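Local coordinates for purine nucleoside phosphorylase (Schistosoma mansoni, PDB 6B4T), which probably catalyses the reversible phosphorolysis of purine nucleosides such as inosine and guanosine to the free base and ribose 1-phosphate, at residues N117-I122 / S241-N246. Sequence-based numbering, arbitrary orientation.
Sequences NLAGGI and SLIANN. With CQJ (4-methylpyridin-2-ol), chain I; DMS (dimethyl sulfoxide), chain H.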
loop_
_atom_site.group_PDB
_atom_site.type_symbol
_atom_site.label_atom_id
_atom_site.label_comp_id
_atom_site.label_asym_id
_atom_site.label_seq_id
_atom_site.Cartn_x
_atom_site.Cartn_y
_atom_site.Cartn_z
ATOM N N ASN A 117 17.555 2.652 -14.719
ATOM C CA ASN A 117 16.332 1.871 -14.859
ATOM C C ASN A 117 15.644 2.224 -16.180
ATOM O O ASN A 117 15.968 3.229 -16.832
ATOM C CB ASN A 117 15.368 2.088 -13.659
ATOM C CG ASN A 117 14.848 3.524 -13.545
ATOM O OD1 ASN A 117 14.197 4.023 -14.437
ATOM N ND2 ASN A 117 15.067 4.156 -12.391
ATOM N N LEU A 118 14.688 1.360 -16.567
ATOM C CA LEU A 118 13.743 1.610 -17.651
ATOM C C LEU A 118 12.397 1.998 -17.042
ATOM O O LEU A 118 11.946 1.393 -16.060
ATOM C CB LEU A 118 13.594 0.368 -18.534
ATOM C CG LEU A 118 14.752 -0.031 -19.442
ATOM C CD1 LEU A 118 14.670 -1.513 -19.664
ATOM C CD2 LEU A 118 14.643 0.717 -20.766
ATOM N N ALA A 119 11.771 3.046 -17.586
ATOM C CA ALA A 119 10.579 3.627 -16.977
ATOM C C ALA A 119 9.595 4.126 -18.035
ATOM O O ALA A 119 9.931 4.267 -19.217
ATOM C CB ALA A 119 10.964 4.782 -16.045
ATOM N N GLY A 120 8.378 4.432 -17.588
ATOM C CA GLY A 120 7.355 5.048 -18.437
ATOM C C GLY A 120 7.279 6.554 -18.237
ATOM O O GLY A 120 7.401 7.053 -17.111
ATOM N N GLY A 121 7.085 7.279 -19.345
ATOM C CA GLY A 121 6.946 8.733 -19.298
ATOM C C GLY A 121 5.525 9.188 -18.978
ATOM O O GLY A 121 4.559 8.664 -19.521
ATOM N N ILE A 122 5.415 10.158 -18.062
ATOM C CA ILE A 122 4.151 10.806 -17.706
ATOM C C ILE A 122 4.120 12.265 -18.193
ATOM O O ILE A 122 3.192 12.670 -18.890
ATOM C CB ILE A 122 3.886 10.713 -16.178
ATOM C CG1 ILE A 122 3.815 9.248 -15.680
ATOM C CG2 ILE A 122 2.618 11.505 -15.799
ATOM C CD1 ILE A 122 2.643 8.425 -16.236
ATOM N N SER A 241 16.669 7.410 -15.367
ATOM C CA SER A 241 15.689 6.585 -16.082
ATOM C C SER A 241 15.857 6.742 -17.599
ATOM O O SER A 241 16.057 7.856 -18.103
ATOM C CB SER A 241 14.252 6.975 -15.712
ATOM O OG SER A 241 13.917 6.630 -14.388
ATOM N N LEU A 242 15.759 5.613 -18.321
ATOM C CA LEU A 242 15.578 5.599 -19.773
ATOM C C LEU A 242 14.089 5.404 -20.071
ATOM O O LEU A 242 13.469 4.446 -19.590
ATOM C CB LEU A 242 16.413 4.494 -20.436
ATOM C CG LEU A 242 16.097 4.208 -21.907
ATOM C CD1 LEU A 242 16.353 5.416 -22.800
ATOM C CD2 LEU A 242 16.944 3.021 -22.371
ATOM N N ILE A 243 13.503 6.324 -20.834
ATOM C CA ILE A 243 12.064 6.345 -21.082
ATOM C C ILE A 243 11.742 5.444 -22.263
ATOM O O ILE A 243 12.251 5.660 -23.357
ATOM C CB ILE A 243 11.584 7.783 -21.350
ATOM C CG1 ILE A 243 11.927 8.688 -20.158
ATOM C CG2 ILE A 243 10.102 7.838 -21.696
ATOM C CD1 ILE A 243 11.320 8.256 -18.838
ATOM N N ALA A 244 10.841 4.469 -22.053
ATOM C CA ALA A 244 10.479 3.539 -23.112
ATOM C C ALA A 244 9.284 4.004 -23.938
ATOM O O ALA A 244 9.162 3.611 -25.094
ATOM C CB ALA A 244 10.180 2.161 -22.523
ATOM N N ASN A 245 8.415 4.834 -23.366
ATOM C CA ASN A 245 7.143 5.215 -23.979
ATOM C C ASN A 245 6.601 6.398 -23.189
ATOM O O ASN A 245 7.063 6.670 -22.075
ATOM C CB ASN A 245 6.152 4.061 -23.931
ATOM C CG ASN A 245 5.651 3.815 -22.511
ATOM O OD1 ASN A 245 6.453 3.560 -21.611
ATOM N ND2 ASN A 245 4.348 3.972 -22.288
ATOM N N ASN A 246 5.578 7.085 -23.743
ATOM C CA ASN A 246 4.823 8.069 -22.964
ATOM C C ASN A 246 3.431 7.496 -22.704
ATOM O O ASN A 246 2.631 7.351 -23.636
ATOM C CB ASN A 246 4.752 9.423 -23.675
ATOM C CG ASN A 246 4.135 10.480 -22.791
ATOM O OD1 ASN A 246 2.949 10.393 -22.484
ATOM N ND2 ASN A 246 4.939 11.440 -22.321
HETATM C C4 CQJ I . 7.338 0.753 -16.512
HETATM C C5 CQJ I . 8.325 0.415 -17.339
HETATM C C3 CQJ I . 6.268 1.645 -18.478
HETATM C C2 CQJ I . 7.536 1.742 -19.308
HETATM C C1 CQJ I . 8.317 0.855 -18.750
HETATM O O CQJ I . 7.240 0.416 -15.201
HETATM N N CQJ I . 6.266 1.457 -17.199
HETATM C C CQJ I . 9.714 0.572 -19.308
HETATM S S DMS H . 14.492 -1.828 -14.698
HETATM O O DMS H . 15.316 -0.946 -15.549
HETATM C C1 DMS H . 15.587 -3.144 -14.066
HETATM C C2 DMS H . 13.752 -0.979 -13.308
#
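Two parallel strands of the central sheet, 117-121 and 241-246, run side by side with 4-methylpyridin-2-ol bound against A119, G120, A244 and N245, in what is probably the purine-base pocket of this nucleoside phosphorylase. L242 N donates almost straight to N117 O (2.8 Å, 175° at the hydrogen), A119 N to L242 O, and A244 N to A119 O. A beta bulge at A244-N245 then shifts the register by one, and G121 N bonds to N245 O (2.8 Å). On the face carrying N117, A119 and S241, chi1 of 64° sets N117 CG between the backbone N and the carbonyl carbon, turning OD1 to S241 OG, which donates to its lone pair in the carbonyl plane at 2.6 Å. N117 ND2 donates to T223 OG1, so both polar atoms of the amide are engaged and its rotation is fixed. On the other face L118 and L242 lie side by side, CD2 on CD2 (3.6 Å). The ring packs against the bare backbone of G120, its C2 3.3 Å from G120 N, while its methyl carbon meets A244 CB. N245 ND2 is held by D250; N245 OD1, buried and without a hydrogen-bond partner in the model, lies 3.1 Å from ring carbon C2, consistent with an acceptor that could take an N-H of a purine base.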